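PDB 6PON: adherence and virulence protein A, which binds fibronectin and probably helps Streptococcus pneumoniae adhere to host tissue. Local coordinates for residues 192-195 against 196-199; 207-210 against 211-215. All coordinates share one frame; numbering follows the deposited sequence.

Contact 1 (192-195 against 196-199); sequences AKNL and QSLF
Leu195 and Phe199 meet one helical turn apart, their side chains crossing at a slant. The CD2 branch of Leu195 makes the touch, 3.9 Å from Phe199 CE2. Phe199 CG stands anti to its own carbonyl carbon (chi1 -62°). This leaves the ring beside the last turn, with Leu195 O at its edge and near its plane. The same Leu195 O accepts the backbone N-H of Phe199, at 2.8 Å from N to O. Asn194 and Leu198 repeat the i to i+4 pairing. Leu198 CD1 lies 3.6 Å from Asn194 ND2, a contact of methyl and amide without a bond. That amide nitrogen donates instead to Glu189 O and Gln188 OE1, which fix the rotation of the group.

These pairs sit on the short helix 192-198 of the NFACT family region. Phe199 is the first residue to leave helical backbone angles, so its bond to Leu195 O closes the final turn. Gln196 lays its CG against Ala192 O at 3.4 Å, and its extended chain carries NE2 on to Leu202 O. Ile184 of helix 178-187 packs on Leu198 and Phe199, and the Phe199 ring meets that of Phe222 of the second subunit, planes about 50° apart.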
loop_
_atom_site.group_PDB
_atom_site.type_symbol
_atom_site.label_atom_id
_atom_site.label_comp_id
_atom_site.label_asym_id
_atom_site.label_seq_id
_atom_site.Cartn_x
_atom_site.Cartn_y
_atom_site.Cartn_z
ATOM N N ALA B 192 8.259 8.245 10.501
ATOM C CA ALA B 192 9.534 7.645 10.879
ATOM C C ALA B 192 9.598 7.386 12.378
ATOM O O ALA B 192 9.978 6.295 12.823
ATOM C CB ALA B 192 10.678 8.563 10.446
ATOM N N LYS B 193 9.177 8.370 13.172
ATOM C CA LYS B 193 9.299 8.255 14.618
ATOM C C LYS B 193 8.281 7.285 15.195
ATOM O O LYS B 193 8.606 6.520 16.106
ATOM C CB LYS B 193 9.177 9.625 15.277
ATOM C CG LYS B 193 8.758 9.567 16.752
ATOM C CD LYS B 193 9.414 10.687 17.556
ATOM C CE LYS B 193 8.762 10.853 18.910
ATOM N NZ LYS B 193 7.752 11.930 18.842
ATOM N N ASN B 194 7.049 7.276 14.690
ATOM C CA ASN B 194 6.109 6.311 15.257
ATOM C C ASN B 194 6.467 4.884 14.860
ATOM O O ASN B 194 6.208 3.947 15.622
ATOM C CB ASN B 194 4.671 6.630 14.860
ATOM C CG ASN B 194 3.663 6.013 15.816
ATOM O OD1 ASN B 194 3.921 5.931 17.019
ATOM N ND2 ASN B 194 2.523 5.552 15.288
ATOM N N LEU B 195 7.095 4.696 13.700
ATOM C CA LEU B 195 7.570 3.365 13.345
ATOM C C LEU B 195 8.692 2.917 14.277
ATOM O O LEU B 195 8.775 1.735 14.644
ATOM C CB LEU B 195 8.034 3.362 11.895
ATOM C CG LEU B 195 6.947 3.546 10.834
ATOM C CD1 LEU B 195 7.550 3.983 9.509
ATOM C CD2 LEU B 195 6.179 2.252 10.663
ATOM N N GLN B 196 9.572 3.843 14.673
ATOM C CA GLN B 196 10.645 3.471 15.592
ATOM C C GLN B 196 10.085 3.069 16.939
ATOM O O GLN B 196 10.601 2.156 17.586
ATOM C CB GLN B 196 11.631 4.618 15.769
ATOM C CG GLN B 196 12.532 4.843 14.611
ATOM C CD GLN B 196 13.627 5.814 14.970
ATOM O OE1 GLN B 196 13.378 7.016 15.128
ATOM N NE2 GLN B 196 14.859 5.301 15.108
ATOM N N SER B 197 9.016 3.736 17.367
ATOM C CA SER B 197 8.360 3.391 18.615
ATOM C C SER B 197 7.490 2.144 18.502
ATOM O O SER B 197 7.279 1.456 19.503
ATOM C CB SER B 197 7.500 4.548 19.082
ATOM O OG SER B 197 6.498 4.044 19.935
ATOM N N LEU B 198 6.939 1.858 17.325
ATOM C CA LEU B 198 6.163 0.632 17.179
ATOM C C LEU B 198 7.069 -0.592 17.009
ATOM O O LEU B 198 6.756 -1.684 17.498
ATOM C CB LEU B 198 5.199 0.766 15.995
ATOM C CG LEU B 198 4.088 1.827 16.117
ATOM C CD1 LEU B 198 3.462 2.168 14.762
ATOM C CD2 LEU B 198 3.024 1.360 17.071
ATOM N N PHE B 199 8.196 -0.441 16.335
ATOM C CA PHE B 199 8.975 -1.599 15.947
ATOM C C PHE B 199 10.369 -1.543 16.557
ATOM O O PHE B 199 10.947 -0.472 16.756
ATOM C CB PHE B 199 9.011 -1.731 14.421
ATOM C CG PHE B 199 7.639 -1.945 13.820
ATOM C CD1 PHE B 199 7.036 -3.185 13.869
ATOM C CD2 PHE B 199 6.938 -0.897 13.246
ATOM C CE1 PHE B 199 5.764 -3.383 13.336
ATOM C CE2 PHE B 199 5.668 -1.090 12.703
ATOM C CZ PHE B 199 5.084 -2.335 12.754
#

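Contact 2 (207-210 against 211-215); sequences ANEL and ERILV
Arg212 reaches back along the helix to Glu209, three residues earlier, and the two side chains run side by side in the same direction. Arg212 CB starts against the backbone, 3.4 Å from Asn208 O. From there the chain runs out with CG anti to the backbone N, then bends at chi3 (60°). The bend turns the guanidinium toward the glutamate. Arg212 NE makes a weak hydrogen bond to Glu209 OE1 at 3.3 Å. CZ lies behind the two contacting nitrogens, with Glu209 CD at the guanidinium edge. Arg212 NH2 makes the shorter bond of the salt bridge, 2.9 Å to Glu209 OE2. OE2 lies nearly in the guanidinium plane. The fit is less flat from the other side, because NH2 meets OE2 from above the carboxylate plane. The two planes are 41° apart. Two bonds therefore hold the pair, but unequally.

Glu209 bends at chi2 (71°), which brings its carboxylate over toward the next turn. Its CG lies 3.9 Å from Ile213 CD1, and that methyl is also 3.7 Å from Glu209 OE2. Ile213 thus packs across the Glu209 side chain, while its backbone N bonds to Glu209 O. On another part of the helix surface Leu210 CG touches Leu214 CD1 at 4.1 Å. The Leu214 backbone N donates to Leu210 O at 3.0 Å. Phe225 of the second subunit packs on Leu210 and Ile213, and Phe244 of that subunit packs on Glu209. The i to i+3 salt bridge and the i to i+4 backbone bonds are typical of an alpha-helix, here the long helix 204-225, which lines part of the subunit interface.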
loop_
_atom_site.group_PDB
_atom_site.type_symbol
_atom_site.label_atom_id
_atom_site.label_comp_id
_atom_site.label_asym_id
_atom_site.label_seq_id
_atom_site.Cartn_x
_atom_site.Cartn_y
_atom_site.Cartn_z
ATOM N N ALA B 207 14.131 3.869 9.451
ATOM C CA ALA B 207 12.731 4.242 9.597
ATOM C C ALA B 207 12.320 5.320 8.605
ATOM O O ALA B 207 11.150 5.370 8.198
ATOM C CB ALA B 207 12.446 4.700 11.018
ATOM N N ASN B 208 13.241 6.200 8.211
ATOM C CA ASN B 208 12.889 7.144 7.158
ATOM C C ASN B 208 12.603 6.401 5.871
ATOM O O ASN B 208 11.635 6.715 5.163
ATOM C CB ASN B 208 13.997 8.175 6.943
ATOM C CG ASN B 208 14.091 9.165 8.073
ATOM O OD1 ASN B 208 13.138 9.340 8.819
ATOM N ND2 ASN B 208 15.253 9.814 8.219
ATOM N N GLU B 209 13.428 5.397 5.565
ATOM C CA GLU B 209 13.239 4.618 4.348
ATOM C C GLU B 209 11.925 3.860 4.390
ATOM O O GLU B 209 11.172 3.862 3.415
ATOM C CB GLU B 209 14.404 3.648 4.147
ATOM C CG GLU B 209 14.188 2.671 2.990
ATOM C CD GLU B 209 14.275 3.328 1.618
ATOM O OE1 GLU B 209 14.585 4.539 1.549
ATOM O OE2 GLU B 209 14.062 2.626 0.603
ATOM N N LEU B 210 11.621 3.221 5.519
ATOM C CA LEU B 210 10.338 2.549 5.644
ATOM C C LEU B 210 9.190 3.544 5.516
ATOM O O LEU B 210 8.233 3.303 4.767
ATOM C CB LEU B 210 10.257 1.793 6.963
ATOM C CG LEU B 210 9.027 0.890 7.111
ATOM C CD1 LEU B 210 8.868 -0.045 5.912
ATOM C CD2 LEU B 210 9.042 0.101 8.430
ATOM N N GLU B 211 9.260 4.669 6.244
ATOM C CA GLU B 211 8.230 5.692 6.096
ATOM C C GLU B 211 8.057 6.075 4.630
ATOM O O GLU B 211 6.928 6.151 4.128
ATOM C CB GLU B 211 8.542 6.946 6.925
ATOM C CG GLU B 211 7.522 8.103 6.652
ATOM C CD GLU B 211 7.842 9.448 7.338
ATOM O OE1 GLU B 211 8.566 9.495 8.353
ATOM O OE2 GLU B 211 7.333 10.483 6.858
ATOM N N ARG B 212 9.171 6.297 3.923
ATOM C CA ARG B 212 9.079 6.680 2.519
ATOM C C ARG B 212 8.447 5.580 1.688
ATOM O O ARG B 212 7.714 5.861 0.734
ATOM C CB ARG B 212 10.457 7.009 1.960
ATOM C CG ARG B 212 10.406 7.546 0.548
ATOM C CD ARG B 212 11.745 7.355 -0.154
ATOM N NE ARG B 212 12.117 5.941 -0.219
ATOM C CZ ARG B 212 11.711 5.105 -1.174
ATOM N NH1 ARG B 212 10.917 5.549 -2.144
ATOM N NH2 ARG B 212 12.087 3.826 -1.150
ATOM N N ILE B 213 8.717 4.325 2.036
ATOM C CA ILE B 213 8.212 3.216 1.245
ATOM C C ILE B 213 6.702 3.134 1.357
ATOM O O ILE B 213 6.004 2.959 0.352
ATOM C CB ILE B 213 8.890 1.914 1.688
ATOM C CG1 ILE B 213 10.309 1.872 1.128
ATOM C CG2 ILE B 213 8.055 0.694 1.299
ATOM C CD1 ILE B 213 11.106 0.657 1.602
ATOM N N LEU B 214 6.177 3.274 2.574
ATOM C CA LEU B 214 4.744 3.130 2.779
ATOM C C LEU B 214 3.993 4.305 2.158
ATOM O O LEU B 214 2.939 4.118 1.543
ATOM C CB LEU B 214 4.443 2.989 4.278
ATOM C CG LEU B 214 5.114 1.840 5.033
ATOM C CD1 LEU B 214 5.137 2.043 6.568
ATOM C CD2 LEU B 214 4.441 0.527 4.696
ATOM N N VAL B 215 4.542 5.519 2.286
ATOM C CA VAL B 215 3.991 6.685 1.597
ATOM C C VAL B 215 3.926 6.436 0.095
ATOM O O VAL B 215 2.860 6.534 -0.529
ATOM C CB VAL B 215 4.825 7.934 1.925
ATOM C CG1 VAL B 215 4.557 9.051 0.915
ATOM C CG2 VAL B 215 4.519 8.388 3.352
#

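Contact 1 comes first along the chain, within helix 192-198, and contact 2 follows within helix 204-225. Each joins adjoining segments, so neither closes a long loop, and the two neither nest nor cross. A short connection joins the two helices, which are neighbours in space with the contact centres 11 Å apart. Glu211 of contact 2 reaches Ala192 at the start of contact 1, where OE1 and N form a probable hydrogen bond. Ala207 packs on Gln196 nearby. Contact 1 also leans on helix 178-187, so the three helices are tied together, and both contacts reach the second subunit.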